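Local coordinates for LRR receptor-like serine/threonine-protein kinase RGI3 (Arabidopsis thaliana, PDB 5HZ0) that acts as a cell-surface receptor for RGF peptide hormones, which maintain the root stem cell niche, and pairs with SERK co-receptors once the peptide has bound, at residues A[477-482]-A[501-506]; A[471-476]-A[495-500]. The protein carries 5 engineered substitutions. All coordinates share one frame; numbering follows the deposited sequence.

Contact 1. Residues A[477-482]-A[501-506]; sequences SDNALS and AKNRLS
The carboxamide of N503 lies against the backbone of 479-481, with L481 CB over one of its faces (3.8 Å from N503 CG) and the carbonyl of N479 toward the other. At its two ends, OD1 takes a weak hydrogen bond from L481 N at 3.1 Å, while ND2 turns inward to the carbonyl oxygens of L500 and F476. Its CG stands anti to the carbonyl carbon and beside the backbone N (chi1 -81°), which swings the amide back against the neighbouring turn. N479 repeats this one coil earlier: its OD1 takes L458 N, its ND2 gives to F476 O. A second flat group that meets the other segment is the carboxylate of D478. K502 runs alongside it, its CD well off the carboxylate plane above the OD1 end, 3.3 Å from OD1. The lysine chain bends only at its last torsion, leaving NZ 4.1 Å from D478 OD1, opposite charges near each other but short of a salt bridge; D478 OD2 is bonded instead to T455 OG1.

This is the asparagine stack of a leucine-rich repeat solenoid, where the strand of each coil turns into the next part of the repeat; the two segments belong to the predicted repeats 21 and 22. The backbones meet coil against coil. D478 N gives to A501 O at 2.8 Å, with an N-H...O angle of 156°, and N479 N gives to K502 O at 3.2 Å. Further along the direction reverses, R504 N reaching L481 O at 2.9 Å in a weak bond. On the buried side, L481 and L505 point into the interior, loosely touching at CB and CD2 (4.4 Å), and L505 goes on to meet F529 of the following coil.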
ATOM      1  N   SER A 477      18.386 -22.430   1.311  1.00  9.42           N
ATOM      2  CA  SER A 477      19.710 -22.298   0.721  1.00 13.01           C
ATOM      3  C   SER A 477      20.736 -21.696   1.664  1.00  7.73           C
ATOM      4  O   SER A 477      20.401 -20.981   2.592  1.00  5.33           O
ATOM      5  CB  SER A 477      19.668 -21.512  -0.599  1.00  4.22           C
ATOM      6  OG  SER A 477      19.170 -20.207  -0.405  1.00  6.75           O
ATOM      7  N   ASP A 478      21.997 -22.024   1.411  1.00 12.45           N
ATOM      8  CA  ASP A 478      23.115 -21.527   2.200  1.00  8.38           C
ATOM      9  C   ASP A 478      23.017 -21.969   3.661  1.00  7.39           C
ATOM     10  O   ASP A 478      22.917 -21.160   4.576  1.00  5.97           O
ATOM     11  CB  ASP A 478      23.184 -20.004   2.073  1.00  3.36           C
ATOM     12  CG  ASP A 478      24.508 -19.454   2.462  1.00  5.90           C
ATOM     13  OD1 ASP A 478      25.464 -20.256   2.567  1.00 13.60           O
ATOM     14  OD2 ASP A 478      24.598 -18.221   2.665  1.00  8.12           O
ATOM     15  N   ASN A 479      23.069 -23.278   3.858  1.00  9.87           N
ATOM     16  CA  ASN A 479      23.128 -23.871   5.182  1.00  5.63           C
ATOM     17  C   ASN A 479      24.108 -25.050   5.142  1.00 16.57           C
ATOM     18  O   ASN A 479      24.855 -25.223   4.171  1.00 26.22           O
ATOM     19  CB  ASN A 479      21.728 -24.323   5.673  1.00  4.52           C
ATOM     20  CG  ASN A 479      20.858 -23.159   6.164  1.00  9.59           C
ATOM     21  OD1 ASN A 479      21.111 -22.579   7.223  1.00  5.63           O
ATOM     22  ND2 ASN A 479      19.821 -22.832   5.407  1.00  4.27           N
ATOM     23  N   ALA A 480      24.160 -25.797   6.239  1.00 12.87           N
ATOM     24  CA  ALA A 480      24.872 -27.073   6.326  1.00 10.49           C
ATOM     25  C   ALA A 480      24.005 -28.350   6.245  1.00 15.17           C
ATOM     26  O   ALA A 480      24.425 -29.402   6.727  1.00 16.85           O
ATOM     27  CB  ALA A 480      25.854 -27.099   7.485  1.00  5.12           C
ATOM     28  N   LEU A 481      22.764 -28.233   5.771  1.00  5.57           N
ATOM     29  CA  LEU A 481      21.849 -29.385   5.674  1.00 13.76           C
ATOM     30  C   LEU A 481      22.461 -30.613   4.969  1.00 15.93           C
ATOM     31  O   LEU A 481      23.219 -30.480   4.009  1.00 14.06           O
ATOM     32  CB  LEU A 481      20.549 -28.985   4.955  1.00  6.02           C
ATOM     33  CG  LEU A 481      19.627 -27.944   5.613  1.00 16.49           C
ATOM     34  CD1 LEU A 481      18.360 -27.740   4.794  1.00  5.88           C
ATOM     35  CD2 LEU A 481      19.281 -28.323   7.061  1.00  5.96           C
ATOM     36  N   SER A 482      22.141 -31.813   5.452  1.00 21.76           N
ATOM     37  CA  SER A 482      22.751 -33.024   4.892  1.00 20.02           C
ATOM     38  C   SER A 482      21.822 -34.232   4.749  1.00 18.20           C
ATOM     39  O   SER A 482      20.603 -34.146   4.936  1.00 19.88           O
ATOM     40  CB  SER A 482      24.012 -33.430   5.671  1.00 23.89           C
ATOM     41  OG  SER A 482      23.681 -34.080   6.895  1.00 32.12           O
ATOM     42  N   ALA A 501      19.689 -24.779  -2.376  1.00  5.74           N
ATOM     43  CA  ALA A 501      21.042 -24.595  -2.919  1.00  5.55           C
ATOM     44  C   ALA A 501      22.093 -24.273  -1.868  1.00 10.05           C
ATOM     45  O   ALA A 501      21.775 -23.730  -0.816  1.00  6.31           O
ATOM     46  CB  ALA A 501      21.035 -23.523  -4.010  1.00  5.42           C
ATOM     47  N   LYS A 502      23.341 -24.626  -2.158  1.00  7.21           N
ATOM     48  CA  LYS A 502      24.453 -24.416  -1.239  1.00  4.56           C
ATOM     49  C   LYS A 502      24.245 -25.111   0.114  1.00  7.30           C
ATOM     50  O   LYS A 502      24.216 -24.480   1.175  1.00  4.40           O
ATOM     51  CB  LYS A 502      24.743 -22.928  -1.049  1.00  4.05           C
ATOM     52  CG  LYS A 502      26.164 -22.670  -0.605  1.00 16.39           C
ATOM     53  CD  LYS A 502      26.468 -21.193  -0.460  1.00 23.31           C
ATOM     54  CE  LYS A 502      27.981 -20.973  -0.295  1.00 31.94           C
ATOM     55  NZ  LYS A 502      28.624 -21.941   0.649  1.00 34.96           N
ATOM     56  N   ASN A 503      24.142 -26.433   0.058  1.00 10.62           N
ATOM     57  CA  ASN A 503      24.107 -27.266   1.244  1.00  9.55           C
ATOM     58  C   ASN A 503      25.057 -28.452   1.060  1.00 12.09           C
ATOM     59  O   ASN A 503      25.852 -28.483   0.117  1.00 15.23           O
ATOM     60  CB  ASN A 503      22.671 -27.726   1.545  1.00 12.20           C
ATOM     61  CG  ASN A 503      21.850 -26.659   2.273  1.00 14.83           C
ATOM     62  OD1 ASN A 503      22.133 -26.343   3.417  1.00  9.30           O
ATOM     63  ND2 ASN A 503      20.833 -26.110   1.609  1.00 12.45           N
ATOM     64  N   ARG A 504      25.013 -29.369   2.018  1.00  9.81           N
ATOM     65  CA  ARG A 504      25.710 -30.657   1.994  1.00  9.85           C
ATOM     66  C   ARG A 504      24.830 -31.836   1.549  1.00 12.01           C
ATOM     67  O   ARG A 504      25.106 -32.982   1.922  1.00 10.40           O
ATOM     68  CB  ARG A 504      26.386 -30.945   3.332  1.00 22.43           C
ATOM     69  CG  ARG A 504      27.489 -29.960   3.688  1.00 37.41           C
ATOM     70  CD  ARG A 504      28.809 -30.291   2.979  1.00 51.27           C
ATOM     71  NE  ARG A 504      28.912 -29.751   1.619  1.00 57.31           N
ATOM     72  CZ  ARG A 504      29.227 -30.475   0.542  1.00 57.69           C
ATOM     73  NH1 ARG A 504      29.454 -31.779   0.663  1.00 61.08           N
ATOM     74  NH2 ARG A 504      29.306 -29.901  -0.660  1.00 52.31           N
ATOM     75  N   LEU A 505      23.694 -31.544   0.914  1.00  7.32           N
ATOM     76  CA  LEU A 505      22.733 -32.582   0.511  1.00 13.81           C
ATOM     77  C   LEU A 505      23.333 -33.633  -0.444  1.00 18.67           C
ATOM     78  O   LEU A 505      24.274 -33.344  -1.181  1.00 24.94           O
ATOM     79  CB  LEU A 505      21.464 -31.940  -0.080  1.00  8.02           C
ATOM     80  CG  LEU A 505      20.592 -31.141   0.907  1.00 19.70           C
ATOM     81  CD1 LEU A 505      19.625 -30.200   0.194  1.00 16.05           C
ATOM     82  CD2 LEU A 505      19.814 -32.076   1.857  1.00 15.32           C
ATOM     83  N   SER A 506      22.806 -34.858  -0.408  1.00 22.08           N
ATOM     84  CA  SER A 506      23.394 -35.991  -1.142  1.00 21.09           C
ATOM     85  C   SER A 506      22.378 -37.066  -1.567  1.00 21.88           C
ATOM     86  O   SER A 506      21.173 -36.962  -1.300  1.00 18.62           O
ATOM     87  CB  SER A 506      24.511 -36.647  -0.323  1.00 21.21           C
ATOM     88  OG  SER A 506      23.990 -37.260   0.848  1.00 32.15           O
TER

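Contact 2. Residues A[471-476]-A[495-500]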
ATOM      1  N   LEU A 471       2.710 -25.457   2.323  1.00 13.82           N
ATOM      2  CA  LEU A 471       3.862 -24.685   1.825  1.00 17.89           C
ATOM      3  C   LEU A 471       3.851 -24.388   0.321  1.00 15.48           C
ATOM      4  O   LEU A 471       3.571 -25.240  -0.513  1.00 17.24           O
ATOM      5  CB  LEU A 471       5.204 -25.308   2.259  1.00  8.53           C
ATOM      6  CG  LEU A 471       5.620 -24.813   3.659  1.00  8.24           C
ATOM      7  CD1 LEU A 471       6.731 -25.627   4.303  1.00  7.69           C
ATOM      8  CD2 LEU A 471       5.982 -23.326   3.612  1.00  7.09           C
ATOM      9  N   LYS A 472       4.130 -23.134   0.014  1.00  8.61           N
ATOM     10  CA  LYS A 472       4.193 -22.633  -1.338  1.00 21.31           C
ATOM     11  C   LYS A 472       5.662 -22.343  -1.651  1.00 23.74           C
ATOM     12  O   LYS A 472       6.205 -22.795  -2.684  1.00 20.41           O
ATOM     13  CB  LYS A 472       3.324 -21.388  -1.506  1.00 18.87           C
ATOM     14  CG  LYS A 472       1.814 -21.660  -1.587  1.00 15.60           C
ATOM     15  CD  LYS A 472       1.111 -20.479  -2.261  1.00 17.96           C
ATOM     16  CE  LYS A 472      -0.360 -20.393  -1.895  1.00 21.62           C
ATOM     17  NZ  LYS A 472      -1.123 -21.533  -2.465  1.00 30.16           N
ATOM     18  N   PHE A 473       6.265 -21.514  -0.796  1.00 15.43           N
ATOM     19  CA  PHE A 473       7.648 -21.094  -0.956  1.00 17.63           C
ATOM     20  C   PHE A 473       8.567 -21.729   0.100  1.00 15.91           C
ATOM     21  O   PHE A 473       8.294 -21.658   1.297  1.00 18.96           O
ATOM     22  CB  PHE A 473       7.721 -19.561  -0.906  1.00 20.12           C
ATOM     23  CG  PHE A 473       9.109 -18.994  -1.133  1.00 23.89           C
ATOM     24  CD1 PHE A 473      10.032 -18.931  -0.095  1.00 18.75           C
ATOM     25  CD2 PHE A 473       9.482 -18.504  -2.385  1.00 21.54           C
ATOM     26  CE1 PHE A 473      11.294 -18.405  -0.298  1.00 14.20           C
ATOM     27  CE2 PHE A 473      10.741 -17.979  -2.590  1.00 12.90           C
ATOM     28  CZ  PHE A 473      11.647 -17.932  -1.542  1.00 11.16           C
ATOM     29  N   ILE A 474       9.668 -22.331  -0.349  1.00 13.13           N
ATOM     30  CA  ILE A 474      10.687 -22.856   0.561  1.00 12.34           C
ATOM     31  C   ILE A 474      12.078 -22.403   0.142  1.00  5.90           C
ATOM     32  O   ILE A 474      12.489 -22.681  -0.968  1.00  9.54           O
ATOM     33  CB  ILE A 474      10.688 -24.393   0.598  1.00  8.83           C
ATOM     34  CG1 ILE A 474       9.401 -24.918   1.224  1.00  9.27           C
ATOM     35  CG2 ILE A 474      11.887 -24.922   1.380  1.00  6.63           C
ATOM     36  CD1 ILE A 474       9.366 -26.423   1.297  1.00  9.25           C
ATOM     37  N   ASP A 475      12.794 -21.698   1.014  1.00 15.57           N
ATOM     38  CA  ASP A 475      14.195 -21.408   0.752  1.00 11.90           C
ATOM     39  C   ASP A 475      15.061 -21.800   1.952  1.00  7.82           C
ATOM     40  O   ASP A 475      15.089 -21.099   2.957  1.00  9.93           O
ATOM     41  CB  ASP A 475      14.342 -19.908   0.467  1.00 13.07           C
ATOM     42  CG  ASP A 475      15.681 -19.551  -0.171  1.00 15.95           C
ATOM     43  OD1 ASP A 475      16.594 -20.402  -0.167  1.00 15.05           O
ATOM     44  OD2 ASP A 475      15.817 -18.405  -0.668  1.00 13.01           O
ATOM     45  N   PHE A 476      15.779 -22.914   1.822  1.00  7.57           N
ATOM     46  CA  PHE A 476      16.749 -23.397   2.822  1.00  4.85           C
ATOM     47  C   PHE A 476      18.201 -23.169   2.390  1.00 12.20           C
ATOM     48  O   PHE A 476      19.134 -23.717   2.974  1.00 11.63           O
ATOM     49  CB  PHE A 476      16.498 -24.859   3.209  1.00  7.39           C
ATOM     50  CG  PHE A 476      15.133 -25.108   3.814  1.00  8.14           C
ATOM     51  CD1 PHE A 476      14.380 -24.062   4.335  1.00  7.84           C
ATOM     52  CD2 PHE A 476      14.610 -26.386   3.866  1.00  8.45           C
ATOM     53  CE1 PHE A 476      13.133 -24.287   4.880  1.00  9.76           C
ATOM     54  CE2 PHE A 476      13.364 -26.616   4.410  1.00 11.08           C
ATOM     55  CZ  PHE A 476      12.625 -25.568   4.923  1.00  9.31           C
ATOM     56  N   LEU A 495       3.758 -26.593  -3.587  1.00 14.90           N
ATOM     57  CA  LEU A 495       5.058 -25.942  -3.607  1.00 21.40           C
ATOM     58  C   LEU A 495       5.281 -25.312  -4.981  1.00 18.37           C
ATOM     59  O   LEU A 495       5.330 -25.998  -5.989  1.00 21.54           O
ATOM     60  CB  LEU A 495       6.134 -26.993  -3.325  1.00 21.72           C
ATOM     61  CG  LEU A 495       7.518 -26.579  -2.853  1.00 23.56           C
ATOM     62  CD1 LEU A 495       7.411 -25.598  -1.697  1.00 24.85           C
ATOM     63  CD2 LEU A 495       8.280 -27.825  -2.429  1.00 25.54           C
ATOM     64  N   THR A 496       5.390 -23.991  -5.004  1.00 17.51           N
ATOM     65  CA  THR A 496       5.717 -23.256  -6.216  1.00 25.97           C
ATOM     66  C   THR A 496       7.236 -23.136  -6.453  1.00 26.31           C
ATOM     67  O   THR A 496       7.716 -23.209  -7.583  1.00 29.54           O
ATOM     68  CB  THR A 496       5.025 -21.867  -6.239  1.00 33.95           C
ATOM     69  OG1 THR A 496       5.485 -21.123  -7.370  1.00 40.40           O
ATOM     70  CG2 THR A 496       5.325 -21.072  -4.975  1.00 29.95           C
ATOM     71  N   LYS A 497       7.969 -22.920  -5.364  1.00 22.46           N
ATOM     72  CA  LYS A 497       9.379 -22.577  -5.404  1.00 17.12           C
ATOM     73  C   LYS A 497      10.117 -23.314  -4.313  1.00 14.35           C
ATOM     74  O   LYS A 497       9.761 -23.182  -3.140  1.00  7.77           O
ATOM     75  CB  LYS A 497       9.560 -21.079  -5.186  1.00  7.72           C
ATOM     76  CG  LYS A 497       8.862 -20.243  -6.220  1.00 14.88           C
ATOM     77  CD  LYS A 497       9.313 -18.812  -6.200  1.00 10.86           C
ATOM     78  CE  LYS A 497       8.529 -18.024  -7.220  1.00 12.06           C
ATOM     79  NZ  LYS A 497       8.914 -16.600  -7.118  1.00 21.36           N
ATOM     80  N   LEU A 498      11.146 -24.068  -4.697  1.00  8.17           N
ATOM     81  CA  LEU A 498      11.950 -24.821  -3.742  1.00 12.40           C
ATOM     82  C   LEU A 498      13.435 -24.564  -3.993  1.00 12.51           C
ATOM     83  O   LEU A 498      13.974 -24.938  -5.029  1.00 11.16           O
ATOM     84  CB  LEU A 498      11.659 -26.317  -3.853  1.00  8.66           C
ATOM     85  CG  LEU A 498      12.582 -27.212  -3.026  1.00 20.91           C
ATOM     86  CD1 LEU A 498      12.509 -26.810  -1.564  1.00 19.42           C
ATOM     87  CD2 LEU A 498      12.260 -28.688  -3.199  1.00  9.31           C
ATOM     88  N   ASN A 499      14.089 -23.931  -3.027  1.00 12.44           N
ATOM     89  CA  ASN A 499      15.496 -23.640  -3.126  1.00  6.40           C
ATOM     90  C   ASN A 499      16.253 -24.278  -1.962  1.00 16.22           C
ATOM     91  O   ASN A 499      16.129 -23.846  -0.816  1.00 18.91           O
ATOM     92  CB  ASN A 499      15.669 -22.127  -3.136  1.00 10.50           C
ATOM     93  CG  ASN A 499      17.111 -21.693  -3.341  1.00 12.04           C
ATOM     94  OD1 ASN A 499      18.029 -22.503  -3.325  1.00 13.22           O
ATOM     95  ND2 ASN A 499      17.308 -20.395  -3.500  1.00  4.95           N
ATOM     96  N   LEU A 500      17.002 -25.331  -2.277  1.00 13.42           N
ATOM     97  CA  LEU A 500      17.896 -26.034  -1.351  1.00 13.27           C
ATOM     98  C   LEU A 500      19.380 -25.750  -1.525  1.00 16.18           C
ATOM     99  O   LEU A 500      20.225 -26.458  -0.957  1.00 11.94           O
ATOM    100  CB  LEU A 500      17.644 -27.530  -1.388  1.00 11.73           C
ATOM    101  CG  LEU A 500      16.203 -27.841  -1.005  1.00 10.68           C
ATOM    102  CD1 LEU A 500      15.970 -29.301  -1.254  1.00 13.60           C
ATOM    103  CD2 LEU A 500      15.936 -27.458   0.464  1.00  6.95           C
TER
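I474 meets two leucines of 495-500, L495 just before the strand and L498 on it. Its CG1 meets L495 CD1 at 3.6 Å, the two chains crossing at about a right angle, while its CG2 lies beside L498 CD1, also at 3.6 Å. CG1 stands anti to the carbonyl carbon (chi1 -67°), which sends one branch to each leucine. The same CG2 covers one face of the F476 ring, over its centre, and F476 CD2 touches L500 CD2 at 3.8 Å.

On the other face of the strands, F473 and K497 meet obliquely, F473 CD2 lying 3.8 Å from K497 CB. Next to them D475 and N499 run side by side with carboxylate and amide planes only 20° apart; D475 OD1 is 3.4 Å from N499 ND2, but the angle is too poor for a hydrogen bond. Each is held by a bond elsewhere: D475 OD1 takes S477 OG, and N499 OD1 takes A501 N. An alanine in place of D475 would probably leave the S477 hydroxyl without this acceptor and remove the flat neighbour against which the N499 amide packs.

Between the two faces the backbones are joined in parallel register. K472 O accepts twice, from T496 N at 2.7 Å and from K497 N at 3.2 Å. I474 then bonds through N to K497 O and through O to N499 N, and F476 N closes the series on N499 O. Further out, strand 450-452 continues the pattern on one flank, where F473 stacks on F450, and strand 521-523 on the other. Strands 473-475 and 497-499, 9° apart in direction, thus belong to the concave parallel strands of a leucine-rich repeat solenoid, with I474 and L498 turned into its core.

Overall arrangement
Both contacts join the same two coils, the predicted repeats 21 and 22: contact 2 through strands 473-475 and 497-499, contact 1 through the turns that follow them directly. Along the chain the segments alternate, 471-476, 477-482, 495-500 and 501-506, each coil running from strand into turn. The centres are 14 Å apart, and the contacts meet where S477 CB lies 3.3 Å from N499 OD1, where L481 CD1 packs on F476 CB at 3.8 Å, and where L505 CD1 packs on L500 CB at 3.7 Å. Successive coils are thereby stacked in step in the receptor's extracellular domain, C-terminal to the repeats that carry its peptide-recognition motifs.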